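Local coordinates for protein catalase (PDB 4B7H) that breaks hydrogen peroxide down to water and oxygen at a haem iron, binds NADPH, and is inhibited by nitric oxide, at residues Asn377-Glu382 with Gly393-Ser398; Arg490-Trp495 with Arg505-Tyr510; Thr213-Asn218 with Pro223-Tyr228. All coordinates share one frame; numbering follows the deposited sequence.

Interaction 1 of 3, residues Asn377-Glu382 with Gly393-Ser398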
loop_
_atom_site.group_PDB
_atom_site.type_symbol
_atom_site.label_atom_id
_atom_site.label_comp_id
_atom_site.label_asym_id
_atom_site.label_seq_id
_atom_site.Cartn_x
_atom_site.Cartn_y
_atom_site.Cartn_z
ATOM N N ASN A 377 10.037 -23.312 -7.191
ATOM C CA ASN A 377 11.474 -23.201 -6.966
ATOM C C ASN A 377 11.956 -21.886 -7.566
ATOM O O ASN A 377 12.199 -21.788 -8.769
ATOM C CB ASN A 377 12.213 -24.393 -7.596
ATOM C CG ASN A 377 13.704 -24.384 -7.289
ATOM O OD1 ASN A 377 14.171 -23.605 -6.457
ATOM N ND2 ASN A 377 14.457 -25.243 -7.964
ATOM N N THR A 378 12.088 -20.868 -6.724
ATOM C CA THR A 378 12.325 -19.516 -7.209
ATOM C C THR A 378 13.404 -18.829 -6.395
ATOM O O THR A 378 13.595 -19.131 -5.213
ATOM C CB THR A 378 11.025 -18.665 -7.158
ATOM O OG1 THR A 378 11.266 -17.382 -7.746
ATOM C CG2 THR A 378 10.563 -18.460 -5.717
ATOM N N TYR A 379 14.106 -17.895 -7.028
ATOM C CA TYR A 379 15.060 -17.055 -6.312
ATOM C C TYR A 379 14.420 -15.755 -5.817
ATOM O O TYR A 379 15.056 -14.968 -5.114
ATOM C CB TYR A 379 16.293 -16.777 -7.176
ATOM C CG TYR A 379 17.165 -17.995 -7.312
ATOM C CD1 TYR A 379 18.092 -18.317 -6.332
ATOM C CD2 TYR A 379 17.054 -18.838 -8.411
ATOM C CE1 TYR A 379 18.895 -19.449 -6.449
ATOM C CE2 TYR A 379 17.854 -19.975 -8.528
ATOM C CZ TYR A 379 18.771 -20.267 -7.545
ATOM O OH TYR A 379 19.563 -21.388 -7.654
ATOM N N SER A 380 13.158 -15.525 -6.165
ATOM C CA SER A 380 12.454 -14.367 -5.611
ATOM C C SER A 380 12.338 -14.503 -4.096
ATOM O O SER A 380 12.274 -15.617 -3.566
ATOM C CB SER A 380 11.056 -14.233 -6.215
ATOM O OG SER A 380 11.128 -13.957 -7.599
ATOM N N ARG A 381 12.285 -13.368 -3.402
ATOM C CA ARG A 381 12.322 -13.359 -1.944
ATOM C C ARG A 381 11.664 -12.101 -1.406
ATOM O O ARG A 381 11.386 -11.154 -2.157
ATOM C CB ARG A 381 13.775 -13.421 -1.454
ATOM C CG ARG A 381 14.581 -12.170 -1.798
ATOM C CD ARG A 381 15.977 -12.225 -1.219
ATOM N NE ARG A 381 16.604 -10.907 -1.222
ATOM C CZ ARG A 381 17.693 -10.603 -0.525
ATOM N NH1 ARG A 381 18.288 -11.529 0.212
ATOM N NH2 ARG A 381 18.191 -9.379 -0.570
ATOM N N GLU A 382 11.421 -12.101 -0.097
ATOM C CA GLU A 382 10.972 -10.915 0.633
ATOM C C GLU A 382 9.676 -10.347 0.059
ATOM O O GLU A 382 8.818 -11.109 -0.413
ATOM C CB GLU A 382 12.108 -9.884 0.767
ATOM C CG GLU A 382 13.332 -10.556 1.371
ATOM C CD GLU A 382 14.537 -9.659 1.576
ATOM O OE1 GLU A 382 14.476 -8.450 1.285
ATOM O OE2 GLU A 382 15.574 -10.186 2.034
ATOM N N GLY A 393 18.857 -21.187 4.575
ATOM C CA GLY A 393 20.191 -21.033 4.028
ATOM C C GLY A 393 20.349 -21.309 2.544
ATOM O O GLY A 393 21.464 -21.239 2.025
ATOM N N GLU A 394 19.256 -21.626 1.854
ATOM C CA GLU A 394 19.328 -21.824 0.407
ATOM C C GLU A 394 19.791 -20.538 -0.291
ATOM O O GLU A 394 19.560 -19.432 0.207
ATOM C CB GLU A 394 17.989 -22.332 -0.145
ATOM C CG GLU A 394 17.725 -23.801 0.203
ATOM C CD GLU A 394 18.778 -24.719 -0.384
ATOM O OE1 GLU A 394 18.759 -24.927 -1.617
ATOM O OE2 GLU A 394 19.635 -25.220 0.376
ATOM N N PRO A 395 20.467 -20.675 -1.438
ATOM C CA PRO A 395 21.052 -19.488 -2.071
ATOM C C PRO A 395 20.001 -18.562 -2.680
ATOM O O PRO A 395 18.917 -18.998 -3.079
ATOM C CB PRO A 395 21.946 -20.084 -3.161
ATOM C CG PRO A 395 21.299 -21.398 -3.492
ATOM C CD PRO A 395 20.820 -21.914 -2.157
ATOM N N SER A 396 20.340 -17.279 -2.749
ATOM C CA SER A 396 19.427 -16.257 -3.241
ATOM C C SER A 396 19.743 -15.841 -4.680
ATOM O O SER A 396 19.071 -14.984 -5.245
ATOM C CB SER A 396 19.551 -15.028 -2.351
ATOM O OG SER A 396 20.880 -14.538 -2.444
ATOM N N TYR A 397 20.761 -16.447 -5.279
ATOM C CA TYR A 397 21.270 -16.004 -6.575
ATOM C C TYR A 397 21.643 -17.236 -7.385
ATOM O O TYR A 397 22.019 -18.267 -6.814
ATOM C CB TYR A 397 22.528 -15.137 -6.361
ATOM C CG TYR A 397 23.642 -15.925 -5.689
ATOM C CD1 TYR A 397 23.631 -16.155 -4.312
ATOM C CD2 TYR A 397 24.678 -16.489 -6.442
ATOM C CE1 TYR A 397 24.625 -16.917 -3.702
ATOM C CE2 TYR A 397 25.690 -17.247 -5.835
ATOM C CZ TYR A 397 25.646 -17.454 -4.468
ATOM O OH TYR A 397 26.619 -18.203 -3.851
ATOM N N SER A 398 21.555 -17.139 -8.710
ATOM C CA SER A 398 22.159 -18.149 -9.575
ATOM C C SER A 398 22.922 -17.418 -10.677
ATOM O O SER A 398 22.551 -16.309 -11.056
ATOM C CB SER A 398 21.123 -19.135 -10.150
ATOM O OG SER A 398 20.545 -18.656 -11.359
#
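The Y379 ring lies along the backbone of P395-S398 and makes nearly all of this contact. It meets main chain more than side chains. CD1 of Y379 lies 3.4 Å from the carbonyl carbon C of S396. At CE1 two carbonyl oxygens come close. The oxygen O of P395 approaches the ring edge, near its plane, 3.4 Å from CE1 of Y379. That approach is probably mildly favourable to the polarised ring C-H. The oxygen O of Y397 comes in obliquely at the same corner. Further out, CB of S398 packs 3.7 Å from CZ of Y379, and the backbone N of S398 stands over one ring face, toward the rim. The ring gets there because its CG is anti to the carbonyl carbon (chi1 -72°) on a CB that already points toward G393-S398. The P395 ring touches more loosely, with CG of P395 4.3 Å from CE1 of Y379. Within N377-E382 the backbone turns at Y379 itself: N of S380 donates to OG1 of T378 at 3.1 Å, an ST turn. The hydroxyl of Y379 bonds to the carbonyl of G405, and K404 makes a cation-pi contact with the ring. Two other subunits close round the pair: R381 forms a salt bridge to E62 of the second subunit, and Y397 a hydrogen bond to D178 of the third subunit. Both segments belong to the irregular wrapping region of the catalase fold, which follows helix 343-359 and lies between subunits of the tetramer.

Interaction 2 of 3, residues Arg490-Trp495 with Arg505-Tyr510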
loop_
_atom_site.group_PDB
_atom_site.type_symbol
_atom_site.label_atom_id
_atom_site.label_comp_id
_atom_site.label_asym_id
_atom_site.label_seq_id
_atom_site.Cartn_x
_atom_site.Cartn_y
_atom_site.Cartn_z
ATOM N N ARG A 490 -22.830 9.340 -36.754
ATOM C CA ARG A 490 -21.740 8.372 -36.645
ATOM C C ARG A 490 -22.284 6.970 -36.390
ATOM O O ARG A 490 -21.822 5.992 -36.985
ATOM C CB ARG A 490 -20.752 8.755 -35.540
ATOM C CG ARG A 490 -19.980 10.038 -35.814
ATOM C CD ARG A 490 -18.730 10.114 -34.960
ATOM N NE ARG A 490 -17.812 9.029 -35.294
ATOM C CZ ARG A 490 -16.911 9.086 -36.270
ATOM N NH1 ARG A 490 -16.785 10.185 -37.000
ATOM N NH2 ARG A 490 -16.130 8.045 -36.516
ATOM N N VAL A 491 -23.272 6.869 -35.505
ATOM C CA VAL A 491 -23.857 5.572 -35.191
ATOM C C VAL A 491 -24.657 5.029 -36.382
ATOM O O VAL A 491 -24.598 3.835 -36.680
ATOM C CB VAL A 491 -24.706 5.627 -33.906
ATOM C CG1 VAL A 491 -25.344 4.275 -33.628
ATOM C CG2 VAL A 491 -23.843 6.061 -32.719
ATOM N N TYR A 492 -25.379 5.903 -37.082
ATOM C CA TYR A 492 -26.105 5.473 -38.272
ATOM C C TYR A 492 -25.145 4.849 -39.294
ATOM O O TYR A 492 -25.433 3.791 -39.863
ATOM C CB TYR A 492 -26.855 6.643 -38.924
ATOM C CG TYR A 492 -27.911 7.323 -38.068
ATOM C CD1 TYR A 492 -28.577 6.642 -37.052
ATOM C CD2 TYR A 492 -28.240 8.661 -38.282
ATOM C CE1 TYR A 492 -29.539 7.278 -36.279
ATOM C CE2 TYR A 492 -29.199 9.297 -37.523
ATOM C CZ TYR A 492 -29.844 8.604 -36.520
ATOM O OH TYR A 492 -30.797 9.250 -35.762
ATOM N N ASP A 493 -24.021 5.522 -39.536
ATOM C CA ASP A 493 -23.045 5.063 -40.521
ATOM C C ASP A 493 -22.416 3.739 -40.112
ATOM O O ASP A 493 -22.220 2.848 -40.935
ATOM C CB ASP A 493 -21.931 6.098 -40.687
ATOM C CG ASP A 493 -22.379 7.342 -41.418
ATOM O OD1 ASP A 493 -23.463 7.342 -42.047
ATOM O OD2 ASP A 493 -21.615 8.328 -41.372
ATOM N N TYR A 494 -22.087 3.629 -38.828
ATOM C CA TYR A 494 -21.467 2.438 -38.270
ATOM C C TYR A 494 -22.349 1.221 -38.532
ATOM O O TYR A 494 -21.880 0.205 -39.047
ATOM C CB TYR A 494 -21.295 2.691 -36.784
ATOM C CG TYR A 494 -20.665 1.644 -35.894
ATOM C CD1 TYR A 494 -19.287 1.617 -35.678
ATOM C CD2 TYR A 494 -21.458 0.762 -35.170
ATOM C CE1 TYR A 494 -18.720 0.708 -34.785
ATOM C CE2 TYR A 494 -20.903 -0.141 -34.281
ATOM C CZ TYR A 494 -19.541 -0.171 -34.097
ATOM O OH TYR A 494 -19.018 -1.063 -33.197
ATOM N N TRP A 495 -23.634 1.321 -38.208
ATOM C CA TRP A 495 -24.525 0.185 -38.426
ATOM C C TRP A 495 -24.798 -0.086 -39.902
ATOM O O TRP A 495 -24.892 -1.242 -40.308
ATOM C CB TRP A 495 -25.803 0.304 -37.584
ATOM C CG TRP A 495 -25.447 0.138 -36.143
ATOM C CD1 TRP A 495 -25.470 1.096 -35.160
ATOM C CD2 TRP A 495 -24.923 -1.048 -35.537
ATOM N NE1 TRP A 495 -25.014 0.563 -33.974
ATOM C CE2 TRP A 495 -24.673 -0.748 -34.178
ATOM C CE3 TRP A 495 -24.653 -2.341 -36.007
ATOM C CZ2 TRP A 495 -24.169 -1.694 -33.289
ATOM C CZ3 TRP A 495 -24.154 -3.278 -35.126
ATOM C CH2 TRP A 495 -23.910 -2.949 -33.780
ATOM N N ARG A 505 -32.935 -0.324 -40.030
ATOM C CA ARG A 505 -33.859 -0.693 -38.964
ATOM C C ARG A 505 -33.461 -0.037 -37.639
ATOM O O ARG A 505 -34.323 0.401 -36.874
ATOM C CB ARG A 505 -33.937 -2.215 -38.829
ATOM C CG ARG A 505 -35.028 -2.709 -37.884
ATOM C CD ARG A 505 -36.415 -2.292 -38.353
ATOM N NE ARG A 505 -37.457 -2.821 -37.475
ATOM C CZ ARG A 505 -38.609 -2.207 -37.226
ATOM N NH1 ARG A 505 -38.881 -1.038 -37.799
ATOM N NH2 ARG A 505 -39.493 -2.761 -36.406
ATOM N N VAL A 506 -32.156 0.041 -37.381
ATOM C CA VAL A 506 -31.653 0.705 -36.185
ATOM C C VAL A 506 -32.101 2.167 -36.156
ATOM O O VAL A 506 -32.619 2.643 -35.144
ATOM C CB VAL A 506 -30.115 0.623 -36.100
ATOM C CG1 VAL A 506 -29.565 1.633 -35.088
ATOM C CG2 VAL A 506 -29.671 -0.800 -35.732
ATOM N N LYS A 507 -31.931 2.874 -37.270
ATOM C CA LYS A 507 -32.317 4.285 -37.314
ATOM C C LYS A 507 -33.832 4.453 -37.159
ATOM O O LYS A 507 -34.290 5.341 -36.439
ATOM C CB LYS A 507 -31.821 4.962 -38.596
ATOM C CG LYS A 507 -32.165 6.445 -38.674
ATOM C CD LYS A 507 -31.491 7.129 -39.865
ATOM C CE LYS A 507 -31.842 8.610 -39.904
ATOM N NZ LYS A 507 -31.133 9.352 -40.989
ATOM N N GLU A 508 -34.599 3.597 -37.829
ATOM C CA GLU A 508 -36.056 3.592 -37.695
ATOM C C GLU A 508 -36.494 3.483 -36.240
ATOM O O GLU A 508 -37.304 4.275 -35.751
ATOM C CB GLU A 508 -36.640 2.385 -38.419
ATOM C CG GLU A 508 -36.923 2.571 -39.875
ATOM C CD GLU A 508 -37.998 1.615 -40.334
ATOM O OE1 GLU A 508 -37.867 0.404 -40.044
ATOM O OE2 GLU A 508 -38.984 2.075 -40.953
ATOM N N LEU A 509 -35.973 2.473 -35.553
ATOM C CA LEU A 509 -36.383 2.216 -34.184
ATOM C C LEU A 509 -35.887 3.310 -33.255
ATOM O O LEU A 509 -36.607 3.736 -32.357
ATOM C CB LEU A 509 -35.887 0.843 -33.731
ATOM C CG LEU A 509 -36.629 -0.335 -34.371
ATOM C CD1 LEU A 509 -35.963 -1.667 -34.031
ATOM C CD2 LEU A 509 -38.097 -0.332 -33.939
ATOM N N TYR A 510 -34.663 3.777 -33.486
ATOM C CA TYR A 510 -34.109 4.852 -32.673
ATOM C C TYR A 510 -34.984 6.106 -32.731
ATOM O O TYR A 510 -35.299 6.708 -31.699
ATOM C CB TYR A 510 -32.689 5.188 -33.120
ATOM C CG TYR A 510 -32.114 6.388 -32.408
ATOM C CD1 TYR A 510 -31.754 6.315 -31.064
ATOM C CD2 TYR A 510 -31.930 7.596 -33.075
ATOM C CE1 TYR A 510 -31.230 7.406 -30.396
ATOM C CE2 TYR A 510 -31.391 8.697 -32.418
ATOM C CZ TYR A 510 -31.052 8.595 -31.072
ATOM O OH TYR A 510 -30.522 9.676 -30.398
#
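Y492 and K507 meet face to chain where two consecutive helices, 487-498 and 500-514, pack as an antiparallel hairpin in the C-terminal helical region of catalase. The short helical segments approach to 9.9 Å between axes, at 145°. K507 starts with its CB 4.0 Å from CE1 of Y492. Its CG moves over the ring, nearest CE1 and CZ. CD of K507 then stands almost exactly above the centre of the Y492 ring, 3.8 Å from its centroid and 4° off the normal, a CH-pi contact. CE of K507 comes closest of all, 3.6 Å from CE2 of Y492. NZ ends about equally far from CD2 and CE2. The chain can follow the face because CG is anti to the backbone N (chi1 -178°) and every later torsion is extended. The methylenes thus cross the tyrosine at about a right angle, and this side of the pair faces outward, with K507 exposed. Deeper in, CG1 of V506 touches CD1 of W495 at 4.1 Å. W495 and V506 both also pack on I476 of helix 466-479, and W495 meets the ring of W177. Y510 meets the hydroxyl end of Y492, while OH of Y510 hydrogen-bonds to E488. OH of Y492 lies near the plane of the Y510 ring, at its edge, 3.4 Å from CD2 of Y510.

Interaction 3 of 3, residues Thr213-Asn218 with Pro223-Tyr228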
loop_
_atom_site.group_PDB
_atom_site.type_symbol
_atom_site.label_atom_id
_atom_site.label_comp_id
_atom_site.label_asym_id
_atom_site.label_seq_id
_atom_site.Cartn_x
_atom_site.Cartn_y
_atom_site.Cartn_z
ATOM N N THR A 213 -6.092 -16.526 -30.684
ATOM C CA THR A 213 -5.281 -17.629 -31.161
ATOM C C THR A 213 -4.135 -17.880 -30.180
ATOM O O THR A 213 -3.383 -16.961 -29.823
ATOM C CB THR A 213 -4.743 -17.274 -32.534
ATOM O OG1 THR A 213 -5.865 -17.114 -33.411
ATOM C CG2 THR A 213 -3.808 -18.359 -33.070
ATOM N N PHE A 214 -4.027 -19.126 -29.731
ATOM C CA PHE A 214 -2.885 -19.586 -28.960
ATOM C C PHE A 214 -2.104 -20.598 -29.782
ATOM O O PHE A 214 -2.460 -20.900 -30.934
ATOM C CB PHE A 214 -3.358 -20.219 -27.654
ATOM C CG PHE A 214 -3.972 -19.229 -26.710
ATOM C CD1 PHE A 214 -3.170 -18.464 -25.874
ATOM C CD2 PHE A 214 -5.348 -19.040 -26.684
ATOM C CE1 PHE A 214 -3.728 -17.525 -25.016
ATOM C CE2 PHE A 214 -5.918 -18.114 -25.830
ATOM C CZ PHE A 214 -5.106 -17.356 -24.991
ATOM N N GLN A 215 -1.039 -21.138 -29.201
ATOM C CA GLN A 215 -0.270 -22.164 -29.890
ATOM C C GLN A 215 -0.207 -23.432 -29.041
ATOM O O GLN A 215 -0.144 -23.366 -27.817
ATOM C CB GLN A 215 1.137 -21.659 -30.221
ATOM C CG GLN A 215 1.856 -22.497 -31.269
ATOM C CD GLN A 215 3.194 -21.905 -31.643
ATOM O OE1 GLN A 215 4.182 -22.073 -30.930
ATOM N NE2 GLN A 215 3.229 -21.181 -32.752
ATOM N N TRP A 216 -0.268 -24.582 -29.705
ATOM C CA TRP A 216 -0.021 -25.868 -29.074
ATOM C C TRP A 216 1.253 -26.421 -29.688
ATOM O O TRP A 216 1.466 -26.312 -30.904
ATOM C CB TRP A 216 -1.178 -26.835 -29.330
ATOM C CG TRP A 216 -2.278 -26.799 -28.309
ATOM C CD1 TRP A 216 -2.393 -25.949 -27.246
ATOM C CD2 TRP A 216 -3.416 -27.670 -28.252
ATOM N NE1 TRP A 216 -3.536 -26.237 -26.533
ATOM C CE2 TRP A 216 -4.178 -27.293 -27.128
ATOM C CE3 TRP A 216 -3.861 -28.739 -29.044
ATOM C CZ2 TRP A 216 -5.364 -27.945 -26.776
ATOM C CZ3 TRP A 216 -5.035 -29.384 -28.700
ATOM C CH2 TRP A 216 -5.776 -28.987 -27.575
ATOM N N ILE A 217 2.114 -26.986 -28.851
ATOM C CA ILE A 217 3.342 -27.605 -29.334
ATOM C C ILE A 217 3.404 -29.033 -28.801
ATOM O O ILE A 217 3.182 -29.270 -27.603
ATOM C CB ILE A 217 4.589 -26.812 -28.887
ATOM C CG1 ILE A 217 4.482 -25.340 -29.304
ATOM C CG2 ILE A 217 5.847 -27.414 -29.468
ATOM C CD1 ILE A 217 5.747 -24.538 -29.036
ATOM N N ASN A 218 3.686 -29.987 -29.689
ATOM C CA ASN A 218 3.743 -31.394 -29.294
ATOM C C ASN A 218 5.130 -31.797 -28.774
ATOM O O ASN A 218 6.041 -30.962 -28.694
ATOM C CB ASN A 218 3.229 -32.324 -30.419
ATOM C CG ASN A 218 4.157 -32.384 -31.626
ATOM O OD1 ASN A 218 5.296 -31.931 -31.574
ATOM N ND2 ASN A 218 3.668 -32.963 -32.719
ATOM N N PRO A 223 4.543 -26.989 -33.874
ATOM C CA PRO A 223 3.456 -26.108 -33.433
ATOM C C PRO A 223 2.226 -26.162 -34.341
ATOM O O PRO A 223 2.349 -26.380 -35.546
ATOM C CB PRO A 223 4.097 -24.728 -33.546
ATOM C CG PRO A 223 4.973 -24.854 -34.775
ATOM C CD PRO A 223 5.495 -26.283 -34.754
ATOM N N VAL A 224 1.051 -25.974 -33.745
ATOM C CA VAL A 224 -0.170 -25.662 -34.478
ATOM C C VAL A 224 -0.839 -24.477 -33.781
ATOM O O VAL A 224 -0.639 -24.256 -32.581
ATOM C CB VAL A 224 -1.155 -26.851 -34.518
ATOM C CG1 VAL A 224 -0.633 -27.957 -35.407
ATOM C CG2 VAL A 224 -1.442 -27.370 -33.110
ATOM N N TRP A 225 -1.623 -23.702 -34.524
ATOM C CA TRP A 225 -2.386 -22.620 -33.914
ATOM C C TRP A 225 -3.727 -23.158 -33.419
ATOM O O TRP A 225 -4.337 -24.007 -34.078
ATOM C CB TRP A 225 -2.598 -21.484 -34.911
ATOM C CG TRP A 225 -1.320 -20.880 -35.453
ATOM C CD1 TRP A 225 -0.854 -20.959 -36.744
ATOM C CD2 TRP A 225 -0.352 -20.104 -34.726
ATOM N NE1 TRP A 225 0.336 -20.278 -36.859
ATOM C CE2 TRP A 225 0.668 -19.748 -35.635
ATOM C CE3 TRP A 225 -0.245 -19.680 -33.391
ATOM C CZ2 TRP A 225 1.772 -18.980 -35.255
ATOM C CZ3 TRP A 225 0.849 -18.919 -33.020
ATOM C CH2 TRP A 225 1.842 -18.574 -33.946
ATOM N N VAL A 226 -4.190 -22.692 -32.259
ATOM C CA VAL A 226 -5.454 -23.184 -31.720
ATOM C C VAL A 226 -6.345 -22.073 -31.169
ATOM O O VAL A 226 -5.861 -21.009 -30.777
ATOM C CB VAL A 226 -5.237 -24.234 -30.590
ATOM C CG1 VAL A 226 -4.420 -25.421 -31.087
ATOM C CG2 VAL A 226 -4.580 -23.591 -29.363
ATOM N N LYS A 227 -7.652 -22.330 -31.166
ATOM C CA LYS A 227 -8.621 -21.524 -30.429
ATOM C C LYS A 227 -9.468 -22.437 -29.550
ATOM O O LYS A 227 -9.924 -23.498 -29.988
ATOM C CB LYS A 227 -9.528 -20.712 -31.360
ATOM C CG LYS A 227 -8.834 -19.537 -32.043
ATOM C CD LYS A 227 -9.832 -18.690 -32.826
ATOM C CE LYS A 227 -9.150 -17.534 -33.562
ATOM N NZ LYS A 227 -8.625 -16.457 -32.657
ATOM N N TYR A 228 -9.676 -22.018 -28.309
ATOM C CA TYR A 228 -10.470 -22.776 -27.355
ATOM C C TYR A 228 -11.938 -22.394 -27.382
ATOM O O TYR A 228 -12.276 -21.204 -27.397
ATOM C CB TYR A 228 -9.969 -22.516 -25.947
ATOM C CG TYR A 228 -8.597 -23.044 -25.631
ATOM C CD1 TYR A 228 -8.398 -24.397 -25.373
ATOM C CD2 TYR A 228 -7.505 -22.186 -25.538
ATOM C CE1 TYR A 228 -7.145 -24.885 -25.053
ATOM C CE2 TYR A 228 -6.248 -22.661 -25.218
ATOM C CZ TYR A 228 -6.074 -24.012 -24.973
ATOM O OH TYR A 228 -4.826 -24.485 -24.641
#
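OG1 of T213 is gripped twice. NZ of K227 donates to it at 2.9 Å. The lysine chain runs straight and then bends at its last torsion (chi4 -70°), which turns NZ to the threonine. The second grip on OG1 is a bond to the carbonyl of P290, while the K227 ammonium also bonds to the carbonyl of S211 and makes a cation-pi contact with W297, one of the residues around the bound NADPH. CG2, the other branch of T213, packs against W225, 3.8 Å from CE3 of W225. NE2 of Q215 stands over one face of the W225 ring, toward its rim, 3.2 Å from CH2 of W225. The amide is tilted 47° to the ring. OE1 of Q215 accepts from the backbone N of V430, which steadies the amide. Q215 and W225 share one face of a beta hairpin with I217 and P223. The hairpin is made of strands 214-217 and 223-232, in the antiparallel barrel of the catalase fold. F214-V226 and W216-V224 are its hydrogen-bonded pairs. Each has two backbone bonds, such as V226 N to F214 O at 2.8 Å. Q215-W225 and I217-P223 are the non-hydrogen-bonded pairs. The other side carries F214, W216, V224 and V226. There V226 packs over one face of the W216 indole: CG2 of V226 stands 4.0 Å from the centroid of the five-membered ring of W216, in a CH-pi contact. The edge of that indole is used as well. NE1 of W216 donates to OH of Y228 at 2.9 Å, nearly in the indole plane. That hydroxyl also bonds to OH of Y137, so two groups fix its place. F214 completes the aromatic cluster: CD2 of F214 meets the edge of the Y228 ring 4.0 Å from CD2 of Y228.

Interaction 3 joins two paired strands of the central sheet and relies on backbone hydrogen bonds, with aromatic packing added. Interactions 1 and 2 have no cross-segment hydrogen bonds and depend on a tyrosine ring each. In interaction 1 the ring meets backbone in loops, and its surroundings include two other subunits. In interaction 2 the ring meets a lysine chain between two helices, partly at the surface, and no other subunit touches it. No two contacts share an element. Interactions 1 and 2 lie on opposite sides of the chain's centre, about 60 Å between centres. Interaction 3 is nearer the middle, with side chains about 7 Å from the haem and about 6 Å from NADPH.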